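Aldo-keto reductase 1 (Coptotermes gestroi, PDB 5KET) binds NADP and probably acts as an oxidoreductase, reducing the carbonyl groups of aldehydes or ketones with NADPH. Local coordinates at residues 36-41 with 61-66; 142-147 with 326-331; 320-325 with 333-338. One frame throughout, in Å; residues are numbered along the deposited sequence.

Contact 1. Residues 36-41 with 61-66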
loop_
_atom_site.group_PDB
_atom_site.type_symbol
_atom_site.label_atom_id
_atom_site.label_comp_id
_atom_site.label_asym_id
_atom_site.label_seq_id
_atom_site.Cartn_x
_atom_site.Cartn_y
_atom_site.Cartn_z
ATOM N N GLU A 36 8.574 -12.560 -12.303
ATOM C CA GLU A 36 7.128 -12.754 -12.329
ATOM C C GLU A 36 6.332 -11.466 -12.533
ATOM O O GLU A 36 5.269 -11.500 -13.165
ATOM C CB GLU A 36 6.674 -13.428 -11.032
ATOM C CG GLU A 36 7.097 -14.876 -10.931
ATOM C CD GLU A 36 6.744 -15.490 -9.592
ATOM O OE1 GLU A 36 6.421 -14.726 -8.656
ATOM O OE2 GLU A 36 6.782 -16.736 -9.482
ATOM N N VAL A 37 6.818 -10.327 -12.032
ATOM C CA VAL A 37 6.017 -9.103 -12.058
ATOM C C VAL A 37 5.833 -8.584 -13.474
ATOM O O VAL A 37 4.861 -7.866 -13.755
ATOM C CB VAL A 37 6.656 -8.026 -11.157
ATOM C CG1 VAL A 37 7.923 -7.574 -11.757
ATOM C CG2 VAL A 37 5.760 -6.818 -11.030
ATOM N N THR A 38 6.738 -8.913 -14.398
ATOM C CA THR A 38 6.553 -8.381 -15.745
ATOM C C THR A 38 5.364 -9.056 -16.434
ATOM O O THR A 38 4.458 -8.376 -16.916
ATOM C CB THR A 38 7.824 -8.513 -16.587
ATOM O OG1 THR A 38 7.880 -9.813 -17.195
ATOM C CG2 THR A 38 9.064 -8.278 -15.768
ATOM N N ALA A 39 5.337 -10.393 -16.459
ATOM C CA ALA A 39 4.181 -11.076 -17.050
ATOM C C ALA A 39 2.900 -10.777 -16.284
ATOM O O ALA A 39 1.827 -10.665 -16.890
ATOM C CB ALA A 39 4.429 -12.582 -17.102
ATOM N N ALA A 40 2.986 -10.636 -14.959
ATOM C CA ALA A 40 1.790 -10.369 -14.166
ATOM C C ALA A 40 1.190 -9.010 -14.499
ATOM O O ALA A 40 -0.036 -8.844 -14.458
ATOM C CB ALA A 40 2.122 -10.460 -12.675
ATOM N N ILE A 41 2.031 -8.032 -14.840
ATOM C CA ILE A 41 1.531 -6.711 -15.205
ATOM C C ILE A 41 0.971 -6.717 -16.617
ATOM O O ILE A 41 -0.062 -6.089 -16.892
ATOM C CB ILE A 41 2.644 -5.666 -15.033
ATOM C CG1 ILE A 41 2.848 -5.391 -13.547
ATOM C CG2 ILE A 41 2.309 -4.388 -15.779
ATOM C CD1 ILE A 41 3.677 -4.198 -13.282
ATOM N N GLU A 61 10.608 -2.376 -9.484
ATOM C CA GLU A 61 10.241 -1.190 -10.253
ATOM C C GLU A 61 10.808 -1.236 -11.665
ATOM O O GLU A 61 10.131 -0.861 -12.625
ATOM C CB GLU A 61 10.731 0.072 -9.555
ATOM C CG GLU A 61 10.541 0.116 -8.058
ATOM C CD GLU A 61 11.138 1.393 -7.462
ATOM O OE1 GLU A 61 12.381 1.447 -7.311
ATOM O OE2 GLU A 61 10.370 2.340 -7.153
ATOM N N ALA A 62 12.067 -1.663 -11.799
ATOM C CA ALA A 62 12.687 -1.739 -13.119
ATOM C C ALA A 62 11.900 -2.661 -14.040
ATOM O O ALA A 62 11.710 -2.358 -15.225
ATOM C CB ALA A 62 14.132 -2.216 -12.988
ATOM N N ALA A 63 11.435 -3.791 -13.508
ATOM C CA ALA A 63 10.663 -4.725 -14.317
ATOM C C ALA A 63 9.336 -4.120 -14.743
ATOM O O ALA A 63 8.895 -4.308 -15.883
ATOM C CB ALA A 63 10.426 -6.011 -13.536
ATOM N N ILE A 64 8.670 -3.426 -13.821
ATOM C CA ILE A 64 7.427 -2.743 -14.153
ATOM C C ILE A 64 7.667 -1.750 -15.283
ATOM O O ILE A 64 6.927 -1.720 -16.275
ATOM C CB ILE A 64 6.845 -2.065 -12.898
ATOM C CG1 ILE A 64 6.592 -3.121 -11.814
ATOM C CG2 ILE A 64 5.588 -1.278 -13.229
ATOM C CD1 ILE A 64 5.834 -2.622 -10.619
ATOM N N GLY A 65 8.733 -0.951 -15.166
ATOM C CA GLY A 65 9.085 -0.031 -16.238
ATOM C C GLY A 65 9.210 -0.709 -17.591
ATOM O O GLY A 65 8.688 -0.213 -18.593
ATOM N N LYS A 66 9.899 -1.852 -17.638
ATOM C CA LYS A 66 10.038 -2.581 -18.896
ATOM C C LYS A 66 8.674 -2.886 -19.496
ATOM O O LYS A 66 8.424 -2.611 -20.675
ATOM C CB LYS A 66 10.827 -3.872 -18.677
ATOM C CG LYS A 66 12.260 -3.654 -18.234
#

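Contact 2. Residues 142-147 with 326-331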
loop_
_atom_site.group_PDB
_atom_site.type_symbol
_atom_site.label_atom_id
_atom_site.label_comp_id
_atom_site.label_asym_id
_atom_site.label_seq_id
_atom_site.Cartn_x
_atom_site.Cartn_y
_atom_site.Cartn_z
ATOM N N PHE A 142 20.639 -3.417 14.102
ATOM C CA PHE A 142 19.786 -2.888 13.045
ATOM C C PHE A 142 19.783 -1.364 13.114
ATOM O O PHE A 142 19.297 -0.781 14.087
ATOM C CB PHE A 142 18.372 -3.440 13.172
ATOM C CG PHE A 142 17.460 -2.964 12.099
ATOM C CD1 PHE A 142 17.730 -3.265 10.778
ATOM C CD2 PHE A 142 16.342 -2.212 12.402
ATOM C CE1 PHE A 142 16.903 -2.825 9.779
ATOM C CE2 PHE A 142 15.511 -1.770 11.406
ATOM C CZ PHE A 142 15.790 -2.077 10.093
ATOM N N LEU A 143 20.316 -0.725 12.070
ATOM C CA LEU A 143 20.514 0.724 12.045
ATOM C C LEU A 143 19.187 1.450 11.865
ATOM O O LEU A 143 18.646 1.502 10.757
ATOM C CB LEU A 143 21.472 1.088 10.918
ATOM C CG LEU A 143 22.933 1.322 11.277
ATOM C CD1 LEU A 143 23.442 0.224 12.179
ATOM C CD2 LEU A 143 23.754 1.390 10.002
ATOM N N ILE A 144 18.680 2.046 12.937
ATOM C CA ILE A 144 17.449 2.827 12.903
ATOM C C ILE A 144 17.794 4.297 13.081
ATOM O O ILE A 144 18.696 4.645 13.853
ATOM C CB ILE A 144 16.469 2.352 13.990
ATOM C CG1 ILE A 144 16.030 0.938 13.666
ATOM C CG2 ILE A 144 15.259 3.253 14.074
ATOM C CD1 ILE A 144 14.815 0.522 14.373
ATOM N N ASP A 145 17.088 5.159 12.354
ATOM C CA ASP A 145 17.265 6.599 12.502
ATOM C C ASP A 145 16.252 7.090 13.531
ATOM O O ASP A 145 15.081 7.306 13.223
ATOM C CB ASP A 145 17.110 7.316 11.167
ATOM C CG ASP A 145 17.468 8.782 11.257
ATOM O OD1 ASP A 145 17.606 9.425 10.196
ATOM O OD2 ASP A 145 17.631 9.290 12.388
ATOM N N THR A 146 16.731 7.270 14.760
ATOM C CA THR A 146 15.981 7.864 15.853
ATOM C C THR A 146 15.494 9.279 15.539
ATOM O O THR A 146 14.599 9.779 16.231
ATOM C CB THR A 146 16.877 7.905 17.079
ATOM O OG1 THR A 146 17.773 9.038 16.958
ATOM C CG2 THR A 146 17.725 6.649 17.132
ATOM N N SER A 147 16.057 9.944 14.526
ATOM C CA SER A 147 15.871 11.372 14.308
ATOM C C SER A 147 14.845 11.670 13.225
ATOM O O SER A 147 14.863 12.759 12.646
ATOM C CB SER A 147 17.205 12.021 13.950
ATOM O OG SER A 147 17.689 11.522 12.716
ATOM N N LYS A 326 13.718 -4.295 18.998
ATOM C CA LYS A 326 13.502 -3.352 20.091
ATOM C C LYS A 326 13.501 -1.916 19.588
ATOM O O LYS A 326 12.539 -1.170 19.811
ATOM C CB LYS A 326 14.569 -3.540 21.172
ATOM N N GLY A 327 14.575 -1.510 18.902
ATOM C CA GLY A 327 14.704 -0.119 18.507
ATOM C C GLY A 327 13.608 0.327 17.566
ATOM O O GLY A 327 13.293 1.515 17.488
ATOM N N LEU A 328 12.993 -0.612 16.852
ATOM C CA LEU A 328 11.909 -0.192 15.977
ATOM C C LEU A 328 10.642 0.104 16.757
ATOM O O LEU A 328 9.971 1.103 16.478
ATOM C CB LEU A 328 11.675 -1.245 14.897
ATOM C CG LEU A 328 10.709 -0.866 13.770
ATOM C CD1 LEU A 328 11.000 -1.710 12.546
ATOM C CD2 LEU A 328 9.284 -1.029 14.223
ATOM N N ARG A 329 10.279 -0.751 17.716
ATOM C CA ARG A 329 9.130 -0.424 18.553
ATOM C C ARG A 329 9.379 0.849 19.354
ATOM O O ARG A 329 8.468 1.664 19.542
ATOM C CB ARG A 329 8.802 -1.579 19.491
ATOM C CG ARG A 329 9.349 -2.905 19.083
ATOM C CD ARG A 329 8.797 -4.021 19.962
ATOM N NE ARG A 329 9.386 -4.034 21.312
ATOM C CZ ARG A 329 10.448 -4.751 21.663
ATOM N NH1 ARG A 329 11.062 -5.507 20.763
ATOM N NH2 ARG A 329 10.921 -4.715 22.890
ATOM N N GLU A 330 10.609 1.044 19.810
ATOM C CA GLU A 330 10.937 2.186 20.648
ATOM C C GLU A 330 11.193 3.457 19.846
ATOM O O GLU A 330 11.545 4.478 20.449
ATOM C CB GLU A 330 12.161 1.868 21.514
ATOM C CG GLU A 330 11.925 0.824 22.579
ATOM C CD GLU A 330 13.211 0.439 23.290
ATOM O OE1 GLU A 330 14.277 0.450 22.633
ATOM O OE2 GLU A 330 13.161 0.135 24.504
ATOM N N HIS A 331 11.043 3.422 18.521
ATOM C CA HIS A 331 11.285 4.618 17.748
ATOM C C HIS A 331 10.162 5.634 18.013
ATOM O O HIS A 331 8.997 5.265 18.101
ATOM C CB HIS A 331 11.378 4.304 16.255
ATOM C CG HIS A 331 11.453 5.508 15.367
ATOM N ND1 HIS A 331 12.503 5.765 14.535
ATOM C CD2 HIS A 331 10.582 6.511 15.155
ATOM C CE1 HIS A 331 12.285 6.889 13.871
ATOM N NE2 HIS A 331 11.122 7.369 14.236
#

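Contact 3. Residues 320-325 with 333-338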
loop_
_atom_site.group_PDB
_atom_site.type_symbol
_atom_site.label_atom_id
_atom_site.label_comp_id
_atom_site.label_asym_id
_atom_site.label_seq_id
_atom_site.Cartn_x
_atom_site.Cartn_y
_atom_site.Cartn_z
ATOM N N PHE A 320 0.663 -7.256 9.677
ATOM C CA PHE A 320 1.790 -6.391 9.332
ATOM C C PHE A 320 2.100 -5.491 10.526
ATOM O O PHE A 320 1.918 -4.272 10.509
ATOM C CB PHE A 320 1.486 -5.590 8.075
ATOM C CG PHE A 320 1.381 -6.431 6.837
ATOM C CD1 PHE A 320 0.242 -7.193 6.586
ATOM C CD2 PHE A 320 2.425 -6.468 5.928
ATOM C CE1 PHE A 320 0.156 -7.972 5.447
ATOM C CE2 PHE A 320 2.343 -7.235 4.796
ATOM C CZ PHE A 320 1.206 -7.988 4.549
ATOM N N ARG A 321 2.548 -6.139 11.599
ATOM C CA ARG A 321 2.984 -5.408 12.771
ATOM C C ARG A 321 4.377 -4.845 12.538
ATOM O O ARG A 321 5.059 -5.171 11.562
ATOM C CB ARG A 321 2.979 -6.304 14.011
ATOM C CG ARG A 321 1.758 -7.180 14.142
ATOM C CD ARG A 321 1.654 -7.783 15.534
ATOM N NE ARG A 321 0.927 -6.909 16.453
ATOM C CZ ARG A 321 -0.400 -6.903 16.594
ATOM N NH1 ARG A 321 -1.157 -7.727 15.869
ATOM N NH2 ARG A 321 -0.972 -6.069 17.458
ATOM N N MET A 322 4.799 -3.989 13.462
ATOM C CA MET A 322 6.098 -3.332 13.404
ATOM C C MET A 322 6.748 -3.495 14.779
ATOM O O MET A 322 6.912 -2.534 15.532
ATOM C CB MET A 322 5.948 -1.863 13.008
ATOM C CG MET A 322 6.975 -1.368 12.012
ATOM S SD MET A 322 6.731 0.374 11.611
ATOM C CE MET A 322 5.114 0.299 10.860
ATOM N N ASP A 323 7.096 -4.739 15.113
ATOM C CA ASP A 323 7.690 -5.020 16.411
ATOM C C ASP A 323 8.829 -6.026 16.306
ATOM O O ASP A 323 9.122 -6.714 17.292
ATOM C CB ASP A 323 6.637 -5.540 17.392
ATOM C CG ASP A 323 5.860 -6.736 16.844
ATOM O OD1 ASP A 323 6.238 -7.274 15.777
ATOM O OD2 ASP A 323 4.866 -7.139 17.488
ATOM N N GLN A 324 9.471 -6.130 15.140
ATOM C CA GLN A 324 10.519 -7.130 14.957
ATOM C C GLN A 324 11.705 -6.883 15.886
ATOM O O GLN A 324 12.251 -7.827 16.470
ATOM C CB GLN A 324 10.969 -7.150 13.495
ATOM N N TYR A 325 12.119 -5.627 16.042
ATOM C CA TYR A 325 13.286 -5.292 16.843
ATOM C C TYR A 325 12.919 -4.294 17.929
ATOM O O TYR A 325 11.960 -3.534 17.802
ATOM C CB TYR A 325 14.412 -4.707 15.982
ATOM C CG TYR A 325 14.869 -5.617 14.877
ATOM C CD1 TYR A 325 15.622 -6.750 15.154
ATOM C CD2 TYR A 325 14.558 -5.341 13.552
ATOM C CE1 TYR A 325 16.047 -7.589 14.142
ATOM C CE2 TYR A 325 14.981 -6.172 12.532
ATOM C CZ TYR A 325 15.723 -7.293 12.833
ATOM O OH TYR A 325 16.144 -8.122 11.820
ATOM N N GLU A 333 8.359 7.559 16.421
ATOM C CA GLU A 333 7.252 7.590 15.479
ATOM C C GLU A 333 6.779 6.182 15.146
ATOM O O GLU A 333 6.629 5.824 13.970
ATOM C CB GLU A 333 7.654 8.333 14.204
ATOM C CG GLU A 333 8.043 9.788 14.429
ATOM C CD GLU A 333 6.876 10.653 14.902
ATOM O OE1 GLU A 333 5.709 10.199 14.823
ATOM O OE2 GLU A 333 7.130 11.794 15.349
ATOM N N HIS A 334 6.566 5.382 16.159
ATOM C CA HIS A 334 5.971 4.076 15.942
ATOM C C HIS A 334 4.454 4.209 15.922
ATOM O O HIS A 334 3.869 4.759 16.866
ATOM C CB HIS A 334 6.400 3.099 17.026
ATOM C CG HIS A 334 5.986 1.690 16.751
ATOM N ND1 HIS A 334 4.809 1.152 17.231
ATOM C CD2 HIS A 334 6.578 0.714 16.024
ATOM C CE1 HIS A 334 4.702 -0.099 16.823
ATOM N NE2 HIS A 334 5.763 -0.389 16.088
ATOM N N PRO A 335 3.786 3.721 14.874
ATOM C CA PRO A 335 2.374 4.081 14.674
ATOM C C PRO A 335 1.370 3.228 15.428
ATOM O O PRO A 335 0.225 3.675 15.601
ATOM C CB PRO A 335 2.191 3.919 13.163
ATOM C CG PRO A 335 3.169 2.831 12.802
ATOM C CD PRO A 335 4.349 2.994 13.720
ATOM N N TYR A 336 1.734 2.032 15.884
ATOM C CA TYR A 336 0.747 1.070 16.353
ATOM C C TYR A 336 0.663 0.979 17.869
ATOM O O TYR A 336 0.025 0.058 18.385
ATOM C CB TYR A 336 1.029 -0.304 15.752
ATOM C CG TYR A 336 1.194 -0.281 14.247
ATOM C CD1 TYR A 336 2.139 -1.081 13.626
ATOM C CD2 TYR A 336 0.424 0.557 13.450
ATOM C CE1 TYR A 336 2.303 -1.066 12.267
ATOM C CE2 TYR A 336 0.589 0.586 12.084
ATOM C CZ TYR A 336 1.530 -0.232 11.497
ATOM O OH TYR A 336 1.703 -0.220 10.132
ATOM N N ASP A 337 1.280 1.904 18.599
ATOM C CA ASP A 337 0.973 2.007 20.021
ATOM C C ASP A 337 -0.349 2.731 20.238
ATOM O O ASP A 337 -1.120 2.368 21.133
ATOM C CB ASP A 337 2.101 2.722 20.760
ATOM C CG ASP A 337 3.407 1.965 20.694
ATOM O OD1 ASP A 337 3.362 0.728 20.512
ATOM O OD2 ASP A 337 4.475 2.611 20.821
ATOM N N GLU A 338 -0.627 3.749 19.427
ATOM C CA GLU A 338 -1.898 4.446 19.500
ATOM C C GLU A 338 -3.041 3.518 19.088
ATOM O O GLU A 338 -2.843 2.585 18.300
ATOM C CB GLU A 338 -1.877 5.679 18.596
ATOM C CG GLU A 338 -0.925 6.774 19.055
ATOM C CD GLU A 338 -1.587 7.751 20.008
ATOM O OE1 GLU A 338 -2.771 8.089 19.764
ATOM O OE2 GLU A 338 -0.927 8.169 20.994
#

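Contact 1. Residues 36-41 with 61-66
Ala63 is the bump that helix 61-66 offers to helix 36-41, fitting between Val37 and Thr38. The Ala63 methyl, aimed at the opposite helix, enters a shallow hollow bounded by two methyls of these consecutive residues. Val37 CG1 lies 3.4 Å from Ala63 CB, and Thr38 CG2 lies 3.5 Å from the same Ala63 CB. Thr38 can present carbon here because its CG2 stands anti to the carbonyl carbon, beside the backbone N.

One turn further on along 36-41 the roles swap, and Ile41 CD1 becomes the bump. Ile41 reaches out with its outer chain extended (chi2 -167°) and sets this methyl into the branch of Ile64, 3.4 Å from Ile64 CG1 and 3.5 Å from Ile64 CG2. The two isoleucine side chains cross at about a right angle. Val37 CG2 closes in on the same branch, 3.9 Å from Ile64 CG1, so Ile64 is touched by both Val37 and Ile41. The small Ala63 suits the close spacing, with the short axes approaching to 8.4 Å at a crossing angle of -37°.

Helices 34-47 and 61-73 are successive outer helices of the TIM barrel, each following a strand of the parallel sheet. Beneath them Ile41 and Ile64 both rest on Ile52 of strand 51-53, the strand between these helices in sequence, and Ile64 also meets Thr29, which binds NADP(+).

Contact 2. Residues 142-147 with 326-331
Ile144 provides the apolar part of this contact, pointing at the single-turn helix 326-329 and splitting its two ends between separate partners. Its CD1 lies against the helix backbone, 3.4 Å from Gly327 C and 3.3 Å from Leu328 N, and continues to the Leu328 side chain, with Ile144 CD1 3.6 Å from Leu328 CB. The other branch, Ile144 CG2, comes in the ring plane to the edge of His331, 3.8 Å from ND1.

The strand involved, 144-145, pairs antiparallel with 124-125 in a small sheet set apart from the barrel strands. It belongs to the long excursion after barrel strand 114-119, and the contact joins this excursion to the C-terminal tail, in keeping with the large loops that surround the active-site end of aldo/keto reductases.

Polar neighbours complete the contact. The His331 ring, its CG anti to the backbone N (chi1 173°), also has Asp145 O at its edge, 2.9 Å from His331 CE1. The angle at ND1 is too poor for a hydrogen bond there; Asp145 O accepts instead from Thr148 OG1. The CB of Asp145 points away from 326-331, and OD1 forms a salt bridge with Arg94.

Contact 3. Residues 320-325 with 333-338
Two irregular stretches of the C-terminal tail are held together here by a buried methionine and one side-chain-to-backbone hydrogen bond, beside the NADP pocket. Met322 is the centre of the apolar part. Its chain is extended at chi2 and then bent at chi3 (-63°), which turns CE to a place where it touches both Pro335 and Tyr336. Met322 CE is 3.7 Å from Pro335 CG and 3.4 Å from Tyr336 CE1, an oblique approach to the tyrosine ring. Pro335 CG also stands 3.5 Å above the plane of the Tyr336 ring, over its centre, so the phenol is packed by proline over one face and by the methionine methyl obliquely. Met322 SD lies 5.1 Å from the centroid of the His334 ring, 48° off its normal.

The polar link is His334 NE2 donating to Met322 O. The modelled length of 2.5 Å is very short and doubtful, and the bond is moderately bent, at 147°. The oxygen lies at the edge of the imidazole, near the ring plane.

Arg318 makes a cation-pi contact with Tyr336, and Phe320 touches the bound NADP, packs on Trp30 and meets Tyr220 of strand 216-220 edge-to-face. Phe320 N is hydrogen-bonded to Glu196 OE1, at the end of strand 192-196, while Leu328 of helix 326-329 packs on both Met322 and His334.

How the contacts relate
From the N terminus, contact 1 comes first and closes a short loop of 19 residues, joining the first two outer helices of the barrel across strand 51-53. It is complete before the others open and lies about 30 Å from contact 3, centre to centre, on the other side of the chain's centre. Contact 2 opens at 142-147 and closes after 178 intervening residues, bringing the excursion after strand 114-119 to the tail. Contact 3 bridges seven residues within that tail. Its segments alternate with those of contact 2, so the two cross. They meet at helix 326-329, which is a partner in contact 2 and lies between the two segments of contact 3, linking the excursion to the NADP-lining tail.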